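Local atomic coordinates of trimethylamine-N-oxide reductase (Haemophilus influenzae, PDB entry 7L5I), a protein that probably reduces S- or N-oxides such as trimethylamine N-oxide at a molybdenum centre carried by two pyranopterin guanine dinucleotide cofactors. Residues G242-C247 with A336-S341; D207-W212 with K236-S241; A425-R430 with I442-T447. All blocks are in the same frame, centred on the assembly; numbering follows the deposited sequence.

Interaction 1 (G242-C247 with A336-S341); sequences GKRIIC and AADFAS
Asp338 OD2 is held by two donors: Arg244 NH1, at 2.8 Å in a salt bridge, and an ordered water that donates a hydrogen bond to it, 2.6 Å from the water oxygen to OD2. The same water accepts from Arg244 NH2, so ion pair and water close a ring between guanidinium and carboxylate. The N-H...O angle of 157° shows a fairly straight bond, and the acceptor lies near the guanidinium plane. The carboxylate, however, is turned 76° against that plane and is met from above its own plane, so this is a single-oxygen bridge and not a two-pronged one. A bend at chi3 (89°) turns the end of the arginine chain, and NH2 also pairs with Glu262, so the guanidinium lies between two carboxylates that probably share its charge. Beneath the ion pair, Ile246 CD1 lies 3.7 Å from the guanidinium plane, offset toward its rim, and reaches the edge of the Phe339 ring, 4.1 Å from CE1. Alternate residues of strand 244-249 thus face helix 329-341, polar at the partly exposed end and apolar inside, the helix-on-sheet packing of an alpha/beta domain with a parallel, Rossmann-like sheet.

Interaction 2 (D207-W212 with K236-S241); sequences DIIVLW and KKFQAS
Phe238 CG stands anti to the backbone N (chi1 -169°), which sends the ring from the helix toward the strand, while Ile209 has chi1 at 64°, with CG1 between the backbone N and the carbonyl carbon and CG2 beside the N. The two side chains approach from opposite directions, and both branches of the isoleucine end on the ring. CD1 sits over one face, 4.1 Å from the centroid of the Phe238 ring and 28° off its normal, which meets the criteria for a CH-pi contact; its closest ring atom is Phe238 CD2 at 3.6 Å. CG2 lies above the ring plane toward its rim, 3.7 Å from Phe238 CZ, and CG1 lies 3.8 Å from CE2, so the isoleucine lies across the ring from CD2 to CZ. In the fold this is helix 230-240 laid on strand 208-212, the central strand of a five-stranded parallel sheet with order 3-2-1-4-5; after an excursion the chain runs through this helix and returns as the adjacent parallel strand 244-249, a beta-alpha-beta crossover. Ile202 of helix 199-205 touches both Ile209 and Phe238, and Trp199 and Leu203 also pack on the phenylalanine. Three residues on, Ser241 OG donates to Phe238 O at 2.7 Å. At the far end of the strand, Trp212 touches a bound guanine dinucleotide cofactor.

Interaction 3 (A425-R430 with I442-T447); sequences AFPLAR and IQYNGT
Pro427 CG meets the Tyr444 ring at 3.6 Å from CD1, with CG and CE1 of the same ring each about 4.0 Å away. The approach is oblique, and proline and tyrosine slide past each other in opposite directions. Beside them Ile442 CD1 lies 3.9 Å from Arg430 CG and 4.0 Å from Arg430 CD, so the arginine contributes its aliphatic stem; Pro427 CD is a looser neighbour of the same methyl at 4.3 Å. Ile442 and Tyr444, two residues apart on the strand, therefore both face 425-430. Their strand, 441-444, pairs with 447-450 in a two-stranded antiparallel hairpin, closed by a type I' beta turn from Tyr444 to Thr447, and Asn445 and Gly446 hold the positive phi values this turn needs. Tyr444 O accepts two bonds there, from Thr447 N and, at 2.9 Å, from Thr447 OG1, the hydroxyl lying in the carbonyl plane. Tyr444 CG is anti to the backbone N (chi1 167°) and beside the carbonyl carbon, which brings the ring next to the following residue: Asn445 CB stands 4.0 Å above its plane, over its centre. On the other segment, Arg430 N donates to Pro427 O within a short 3-10 segment, and Arg430 takes the N-cap position of helix 431-436. Farther out, its bent side chain carries the guanidinium to salt bridges with Asp774 and Asp433, while Leu428 touches Tyr142, a residue of the pocket around the oxygen ligand.

How the interactions relate
Interactions 1 and 2 belong to one structural unit: strands 208-212 and 244-249 are neighbours in the same parallel sheet, and the centres of the two interactions lie 9 Å apart. Arg244 O to Ile209 N (3.0 Å) and Ile246 O to Leu211 N (2.7 Å) are probable sheet bonds between them, and Phe339 CE1 of interaction 1 packs on Val210 CG2. Interaction 2 is buried and essentially apolar, whereas interaction 1 is partly buried and mixes a charged pair with apolar packing. Interaction 3, about 38 Å from both between centres, sets a hairpin against a strand and 3-10 segment; also partly buried, it takes only carbons from its arginine, whose charge pairs with aspartates outside the two segments.

Interaction 1 (G242-C247 with A336-S341)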
loop_
_atom_site.group_PDB
_atom_site.type_symbol
_atom_site.label_atom_id
_atom_site.label_comp_id
_atom_site.label_asym_id
_atom_site.label_seq_id
_atom_site.Cartn_x
_atom_site.Cartn_y
_atom_site.Cartn_z
ATOM N N GLY A 242 -20.154 -7.217 21.538
ATOM C CA GLY A 242 -21.262 -7.954 20.993
ATOM C C GLY A 242 -21.984 -7.286 19.855
ATOM O O GLY A 242 -22.950 -7.857 19.338
ATOM N N LYS A 243 -21.556 -6.097 19.437
ATOM C CA LYS A 243 -22.249 -5.431 18.342
ATOM C C LYS A 243 -21.810 -6.011 17.006
ATOM O O LYS A 243 -20.865 -6.783 16.924
ATOM C CB LYS A 243 -22.037 -3.925 18.444
ATOM C CG LYS A 243 -22.755 -3.416 19.707
ATOM C CD LYS A 243 -22.943 -1.934 19.768
ATOM C CE LYS A 243 -21.681 -1.273 20.184
ATOM N NZ LYS A 243 -21.867 0.213 20.241
ATOM N N ARG A 244 -22.573 -5.676 15.962
ATOM C CA ARG A 244 -22.493 -6.382 14.689
ATOM C C ARG A 244 -21.310 -5.907 13.853
ATOM O O ARG A 244 -21.114 -4.699 13.652
ATOM C CB ARG A 244 -23.762 -6.183 13.871
ATOM C CG ARG A 244 -24.867 -7.170 14.123
ATOM C CD ARG A 244 -26.016 -6.941 13.131
ATOM N NE ARG A 244 -25.865 -7.706 11.894
ATOM C CZ ARG A 244 -26.659 -7.572 10.829
ATOM N NH1 ARG A 244 -27.632 -6.675 10.838
ATOM N NH2 ARG A 244 -26.479 -8.326 9.757
ATOM N N ILE A 245 -20.544 -6.873 13.356
ATOM C CA ILE A 245 -19.468 -6.653 12.400
ATOM C C ILE A 245 -19.799 -7.455 11.150
ATOM O O ILE A 245 -20.030 -8.675 11.222
ATOM C CB ILE A 245 -18.104 -7.056 12.962
ATOM C CG1 ILE A 245 -17.818 -6.318 14.271
ATOM C CG2 ILE A 245 -17.000 -6.763 11.947
ATOM C CD1 ILE A 245 -16.587 -6.811 14.986
ATOM N N ILE A 246 -19.833 -6.774 10.012
ATOM C CA ILE A 246 -20.130 -7.377 8.721
ATOM C C ILE A 246 -18.928 -7.175 7.808
ATOM O O ILE A 246 -18.462 -6.052 7.636
ATOM C CB ILE A 246 -21.385 -6.747 8.098
ATOM C CG1 ILE A 246 -22.565 -6.857 9.067
ATOM C CG2 ILE A 246 -21.699 -7.416 6.771
ATOM C CD1 ILE A 246 -23.774 -6.081 8.627
ATOM N N CYS A 247 -18.443 -8.258 7.209
ATOM C CA CYS A 247 -17.312 -8.190 6.293
ATOM C C CYS A 247 -17.794 -8.544 4.887
ATOM O O CYS A 247 -18.303 -9.647 4.665
ATOM C CB CYS A 247 -16.204 -9.162 6.692
ATOM S SG CYS A 247 -15.344 -8.763 8.223
ATOM N N ALA A 336 -29.681 -3.481 3.438
ATOM C CA ALA A 336 -30.197 -2.124 3.315
ATOM C C ALA A 336 -31.054 -1.767 4.518
ATOM O O ALA A 336 -30.909 -0.691 5.104
ATOM C CB ALA A 336 -30.998 -1.979 2.020
ATOM N N ALA A 337 -31.961 -2.668 4.914
ATOM C CA ALA A 337 -32.851 -2.367 6.030
ATOM C C ALA A 337 -32.063 -2.179 7.312
ATOM O O ALA A 337 -32.349 -1.276 8.104
ATOM C CB ALA A 337 -33.877 -3.495 6.200
ATOM N N ASP A 338 -31.055 -3.021 7.528
ATOM C CA ASP A 338 -30.286 -2.956 8.756
ATOM C C ASP A 338 -29.404 -1.714 8.784
ATOM O O ASP A 338 -29.298 -1.062 9.823
ATOM C CB ASP A 338 -29.450 -4.214 8.922
ATOM C CG ASP A 338 -30.315 -5.466 9.131
ATOM O OD1 ASP A 338 -31.541 -5.318 9.328
ATOM O OD2 ASP A 338 -29.772 -6.595 9.094
ATOM N N PHE A 339 -28.779 -1.365 7.655
ATOM C CA PHE A 339 -27.928 -0.178 7.642
ATOM C C PHE A 339 -28.740 1.067 7.995
ATOM O O PHE A 339 -28.228 1.998 8.625
ATOM C CB PHE A 339 -27.292 0.051 6.269
ATOM C CG PHE A 339 -26.292 -0.990 5.836
ATOM C CD1 PHE A 339 -25.882 -2.001 6.676
ATOM C CD2 PHE A 339 -25.772 -0.932 4.562
ATOM C CE1 PHE A 339 -24.953 -2.963 6.234
ATOM C CE2 PHE A 339 -24.845 -1.869 4.120
ATOM C CZ PHE A 339 -24.437 -2.872 4.963
ATOM N N ALA A 340 -29.993 1.136 7.524
ATOM C CA ALA A 340 -30.826 2.309 7.748
ATOM C C ALA A 340 -31.487 2.297 9.122
ATOM O O ALA A 340 -31.778 3.363 9.679
ATOM C CB ALA A 340 -31.919 2.405 6.669
ATOM N N SER A 341 -31.711 1.124 9.689
ATOM C CA SER A 341 -32.425 1.020 10.948
ATOM C C SER A 341 -31.527 1.269 12.140
ATOM O O SER A 341 -32.019 1.651 13.202
ATOM C CB SER A 341 -33.049 -0.373 11.063
ATOM O OG SER A 341 -32.030 -1.331 11.241
HETATM O O HOH W 1 -28.227 -7.779 7.357
#

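Interaction 2 (D207-W212 with K236-S241)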
loop_
_atom_site.group_PDB
_atom_site.type_symbol
_atom_site.label_atom_id
_atom_site.label_comp_id
_atom_site.label_asym_id
_atom_site.label_seq_id
_atom_site.Cartn_x
_atom_site.Cartn_y
_atom_site.Cartn_z
ATOM N N ASP A 207 -23.995 0.782 16.091
ATOM C CA ASP A 207 -24.607 -0.537 16.223
ATOM C C ASP A 207 -24.012 -1.555 15.256
ATOM O O ASP A 207 -23.998 -2.759 15.544
ATOM C CB ASP A 207 -26.106 -0.442 15.960
ATOM C CG ASP A 207 -26.806 0.469 16.928
ATOM O OD1 ASP A 207 -26.624 0.264 18.155
ATOM O OD2 ASP A 207 -27.546 1.375 16.454
ATOM N N ILE A 208 -23.581 -1.093 14.084
ATOM C CA ILE A 208 -23.044 -1.937 13.033
ATOM C C ILE A 208 -21.806 -1.254 12.481
ATOM O O ILE A 208 -21.854 -0.052 12.184
ATOM C CB ILE A 208 -24.048 -2.164 11.887
ATOM C CG1 ILE A 208 -25.381 -2.697 12.411
ATOM C CG2 ILE A 208 -23.459 -3.094 10.805
ATOM C CD1 ILE A 208 -26.448 -2.798 11.309
ATOM N N ILE A 209 -20.731 -2.009 12.296
ATOM C CA ILE A 209 -19.633 -1.578 11.435
ATOM C C ILE A 209 -19.539 -2.547 10.270
ATOM O O ILE A 209 -19.587 -3.767 10.452
ATOM C CB ILE A 209 -18.294 -1.454 12.177
ATOM C CG1 ILE A 209 -17.784 -2.780 12.713
ATOM C CG2 ILE A 209 -18.432 -0.449 13.335
ATOM C CD1 ILE A 209 -16.457 -2.627 13.498
ATOM N N VAL A 210 -19.399 -1.996 9.080
ATOM C CA VAL A 210 -19.289 -2.765 7.853
ATOM C C VAL A 210 -17.874 -2.621 7.330
ATOM O O VAL A 210 -17.443 -1.532 6.930
ATOM C CB VAL A 210 -20.316 -2.307 6.818
ATOM C CG1 VAL A 210 -20.249 -3.183 5.597
ATOM C CG2 VAL A 210 -21.707 -2.323 7.451
ATOM N N LEU A 211 -17.145 -3.724 7.336
ATOM C CA LEU A 211 -15.792 -3.775 6.795
ATOM C C LEU A 211 -15.923 -4.124 5.322
ATOM O O LEU A 211 -16.050 -5.292 4.951
ATOM C CB LEU A 211 -14.944 -4.781 7.569
ATOM C CG LEU A 211 -14.712 -4.336 9.005
ATOM C CD1 LEU A 211 -14.093 -5.380 9.854
ATOM C CD2 LEU A 211 -13.799 -3.130 8.972
ATOM N N TRP A 212 -15.907 -3.101 4.481
ATOM C CA TRP A 212 -16.170 -3.246 3.059
ATOM C C TRP A 212 -14.833 -3.237 2.337
ATOM O O TRP A 212 -14.178 -2.197 2.258
ATOM C CB TRP A 212 -17.076 -2.108 2.572
ATOM C CG TRP A 212 -17.895 -2.514 1.410
ATOM C CD1 TRP A 212 -17.462 -3.173 0.303
ATOM C CD2 TRP A 212 -19.299 -2.300 1.232
ATOM N NE1 TRP A 212 -18.523 -3.400 -0.562
ATOM C CE2 TRP A 212 -19.655 -2.863 -0.003
ATOM C CE3 TRP A 212 -20.282 -1.679 2.004
ATOM C CZ2 TRP A 212 -20.980 -2.850 -0.478
ATOM C CZ3 TRP A 212 -21.580 -1.644 1.519
ATOM C CH2 TRP A 212 -21.911 -2.227 0.300
ATOM N N LYS A 236 -11.022 -5.269 18.474
ATOM C CA LYS A 236 -11.274 -6.331 19.448
ATOM C C LYS A 236 -12.288 -5.887 20.495
ATOM O O LYS A 236 -13.162 -6.668 20.895
ATOM C CB LYS A 236 -9.959 -6.756 20.104
ATOM C CG LYS A 236 -8.983 -7.458 19.144
ATOM C CD LYS A 236 -9.349 -8.914 18.931
ATOM C CE LYS A 236 -9.026 -9.726 20.168
ATOM N NZ LYS A 236 -9.288 -11.158 19.911
ATOM N N LYS A 237 -12.174 -4.641 20.970
ATOM C CA LYS A 237 -13.142 -4.134 21.932
ATOM C C LYS A 237 -14.529 -4.088 21.328
ATOM O O LYS A 237 -15.532 -4.394 22.006
ATOM C CB LYS A 237 -12.746 -2.740 22.405
ATOM C CG LYS A 237 -11.567 -2.687 23.321
ATOM C CD LYS A 237 -11.435 -1.287 23.895
ATOM C CE LYS A 237 -10.069 -1.060 24.506
ATOM N NZ LYS A 237 -9.437 0.198 23.987
ATOM N N PHE A 238 -14.627 -3.663 20.065
ATOM C CA PHE A 238 -15.939 -3.592 19.444
ATOM C C PHE A 238 -16.531 -4.983 19.343
ATOM O O PHE A 238 -17.725 -5.180 19.624
ATOM C CB PHE A 238 -15.885 -2.934 18.079
ATOM C CG PHE A 238 -17.245 -2.604 17.515
ATOM C CD1 PHE A 238 -17.837 -1.378 17.792
ATOM C CD2 PHE A 238 -17.921 -3.489 16.724
ATOM C CE1 PHE A 238 -19.067 -1.054 17.274
ATOM C CE2 PHE A 238 -19.177 -3.164 16.204
ATOM C CZ PHE A 238 -19.745 -1.962 16.485
ATOM N N GLN A 239 -15.718 -5.964 18.944
ATOM C CA GLN A 239 -16.201 -7.337 18.894
ATOM C C GLN A 239 -16.695 -7.785 20.263
ATOM O O GLN A 239 -17.760 -8.404 20.385
ATOM C CB GLN A 239 -15.105 -8.292 18.416
ATOM C CG GLN A 239 -15.601 -9.761 18.344
ATOM C CD GLN A 239 -14.522 -10.798 18.621
ATOM O OE1 GLN A 239 -13.381 -10.458 18.935
ATOM N NE2 GLN A 239 -14.881 -12.077 18.498
ATOM N N ALA A 240 -15.904 -7.510 21.303
ATOM C CA ALA A 240 -16.232 -7.975 22.646
ATOM C C ALA A 240 -17.487 -7.323 23.181
ATOM O O ALA A 240 -18.115 -7.873 24.092
ATOM C CB ALA A 240 -15.063 -7.715 23.591
ATOM N N SER A 241 -17.879 -6.172 22.627
ATOM C CA SER A 241 -19.131 -5.540 23.010
ATOM C C SER A 241 -20.347 -6.248 22.424
ATOM O O SER A 241 -21.481 -5.922 22.801
ATOM C CB SER A 241 -19.120 -4.070 22.573
ATOM O OG SER A 241 -19.492 -3.968 21.216
#

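Interaction 3 (A425-R430 with I442-T447)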
loop_
_atom_site.group_PDB
_atom_site.type_symbol
_atom_site.label_atom_id
_atom_site.label_comp_id
_atom_site.label_asym_id
_atom_site.label_seq_id
_atom_site.Cartn_x
_atom_site.Cartn_y
_atom_site.Cartn_z
ATOM N N ALA A 425 6.120 14.423 -14.816
ATOM C CA ALA A 425 5.618 13.475 -13.826
ATOM C C ALA A 425 4.315 12.829 -14.290
ATOM O O ALA A 425 3.434 13.486 -14.839
ATOM C CB ALA A 425 5.380 14.169 -12.484
ATOM N N PHE A 426 4.188 11.543 -14.031
ATOM C CA PHE A 426 3.079 10.745 -14.532
ATOM C C PHE A 426 2.481 9.906 -13.415
ATOM O O PHE A 426 3.152 9.616 -12.423
ATOM C CB PHE A 426 3.583 9.825 -15.648
ATOM C CG PHE A 426 4.818 9.046 -15.268
ATOM C CD1 PHE A 426 4.712 7.819 -14.642
ATOM C CD2 PHE A 426 6.087 9.552 -15.533
ATOM C CE1 PHE A 426 5.830 7.087 -14.315
ATOM C CE2 PHE A 426 7.216 8.833 -15.195
ATOM C CZ PHE A 426 7.096 7.619 -14.573
ATOM N N PRO A 427 1.220 9.484 -13.554
ATOM C CA PRO A 427 0.644 8.524 -12.584
ATOM C C PRO A 427 1.549 7.308 -12.490
ATOM O O PRO A 427 1.882 6.685 -13.500
ATOM C CB PRO A 427 -0.720 8.173 -13.190
ATOM C CG PRO A 427 -0.998 9.228 -14.202
ATOM C CD PRO A 427 0.317 9.732 -14.693
ATOM N N LEU A 428 1.954 6.950 -11.269
ATOM C CA LEU A 428 3.176 6.165 -11.148
ATOM C C LEU A 428 3.050 4.750 -11.691
ATOM O O LEU A 428 4.067 4.159 -12.087
ATOM C CB LEU A 428 3.637 6.125 -9.692
ATOM C CG LEU A 428 3.073 5.047 -8.779
ATOM C CD1 LEU A 428 3.829 5.117 -7.474
ATOM C CD2 LEU A 428 1.588 5.239 -8.559
ATOM N N ALA A 429 1.853 4.172 -11.715
ATOM C CA ALA A 429 1.738 2.821 -12.255
ATOM C C ALA A 429 1.813 2.776 -13.786
ATOM O O ALA A 429 1.682 1.691 -14.366
ATOM C CB ALA A 429 0.454 2.153 -11.752
ATOM N N ARG A 430 2.045 3.908 -14.452
ATOM C CA ARG A 430 2.427 3.919 -15.857
ATOM C C ARG A 430 3.936 3.690 -16.069
ATOM O O ARG A 430 4.399 3.788 -17.202
ATOM C CB ARG A 430 2.017 5.249 -16.504
ATOM C CG ARG A 430 0.524 5.583 -16.433
ATOM C CD ARG A 430 -0.355 4.699 -17.327
ATOM N NE ARG A 430 -0.573 3.390 -16.748
ATOM C CZ ARG A 430 -0.508 2.243 -17.418
ATOM N NH1 ARG A 430 -0.229 2.222 -18.717
ATOM N NH2 ARG A 430 -0.697 1.104 -16.784
ATOM N N ILE A 442 -1.184 10.365 -22.633
ATOM C CA ILE A 442 -2.354 9.787 -21.995
ATOM C C ILE A 442 -3.187 10.904 -21.372
ATOM O O ILE A 442 -2.710 12.016 -21.123
ATOM C CB ILE A 442 -1.995 8.746 -20.911
ATOM C CG1 ILE A 442 -1.246 9.414 -19.746
ATOM C CG2 ILE A 442 -1.171 7.631 -21.496
ATOM C CD1 ILE A 442 -1.031 8.480 -18.570
ATOM N N GLN A 443 -4.451 10.582 -21.114
ATOM C CA GLN A 443 -5.349 11.480 -20.400
ATOM C C GLN A 443 -5.276 11.170 -18.912
ATOM O O GLN A 443 -5.135 10.008 -18.523
ATOM C CB GLN A 443 -6.783 11.306 -20.910
ATOM C CG GLN A 443 -7.097 12.147 -22.158
ATOM C CD GLN A 443 -7.139 13.636 -21.837
ATOM O OE1 GLN A 443 -7.806 14.081 -20.874
ATOM N NE2 GLN A 443 -6.404 14.415 -22.614
ATOM N N TYR A 444 -5.374 12.219 -18.086
ATOM C CA TYR A 444 -5.283 12.064 -16.629
ATOM C C TYR A 444 -6.013 13.231 -15.978
ATOM O O TYR A 444 -5.572 14.385 -16.087
ATOM C CB TYR A 444 -3.819 12.004 -16.165
ATOM C CG TYR A 444 -3.663 12.153 -14.655
ATOM C CD1 TYR A 444 -4.008 11.123 -13.792
ATOM C CD2 TYR A 444 -3.183 13.327 -14.110
ATOM C CE1 TYR A 444 -3.874 11.267 -12.418
ATOM C CE2 TYR A 444 -3.047 13.492 -12.744
ATOM C CZ TYR A 444 -3.383 12.452 -11.897
ATOM O OH TYR A 444 -3.242 12.640 -10.522
ATOM N N ASN A 445 -7.117 12.921 -15.300
ATOM C CA ASN A 445 -7.833 13.872 -14.458
ATOM C C ASN A 445 -8.059 15.205 -15.161
ATOM O O ASN A 445 -7.876 16.272 -14.577
ATOM C CB ASN A 445 -7.095 14.083 -13.140
ATOM C CG ASN A 445 -8.007 14.632 -12.036
ATOM O OD1 ASN A 445 -9.219 14.525 -12.120
ATOM N ND2 ASN A 445 -7.411 15.175 -10.990
ATOM N N GLY A 446 -8.480 15.138 -16.417
ATOM C CA GLY A 446 -8.813 16.323 -17.170
ATOM C C GLY A 446 -7.659 17.002 -17.865
ATOM O O GLY A 446 -7.865 18.060 -18.476
ATOM N N THR A 447 -6.456 16.444 -17.782
ATOM C CA THR A 447 -5.283 16.992 -18.457
ATOM C C THR A 447 -4.673 15.925 -19.361
ATOM O O THR A 447 -5.055 14.753 -19.325
ATOM C CB THR A 447 -4.228 17.478 -17.450
ATOM O OG1 THR A 447 -3.555 16.344 -16.879
ATOM C CG2 THR A 447 -4.864 18.294 -16.326
#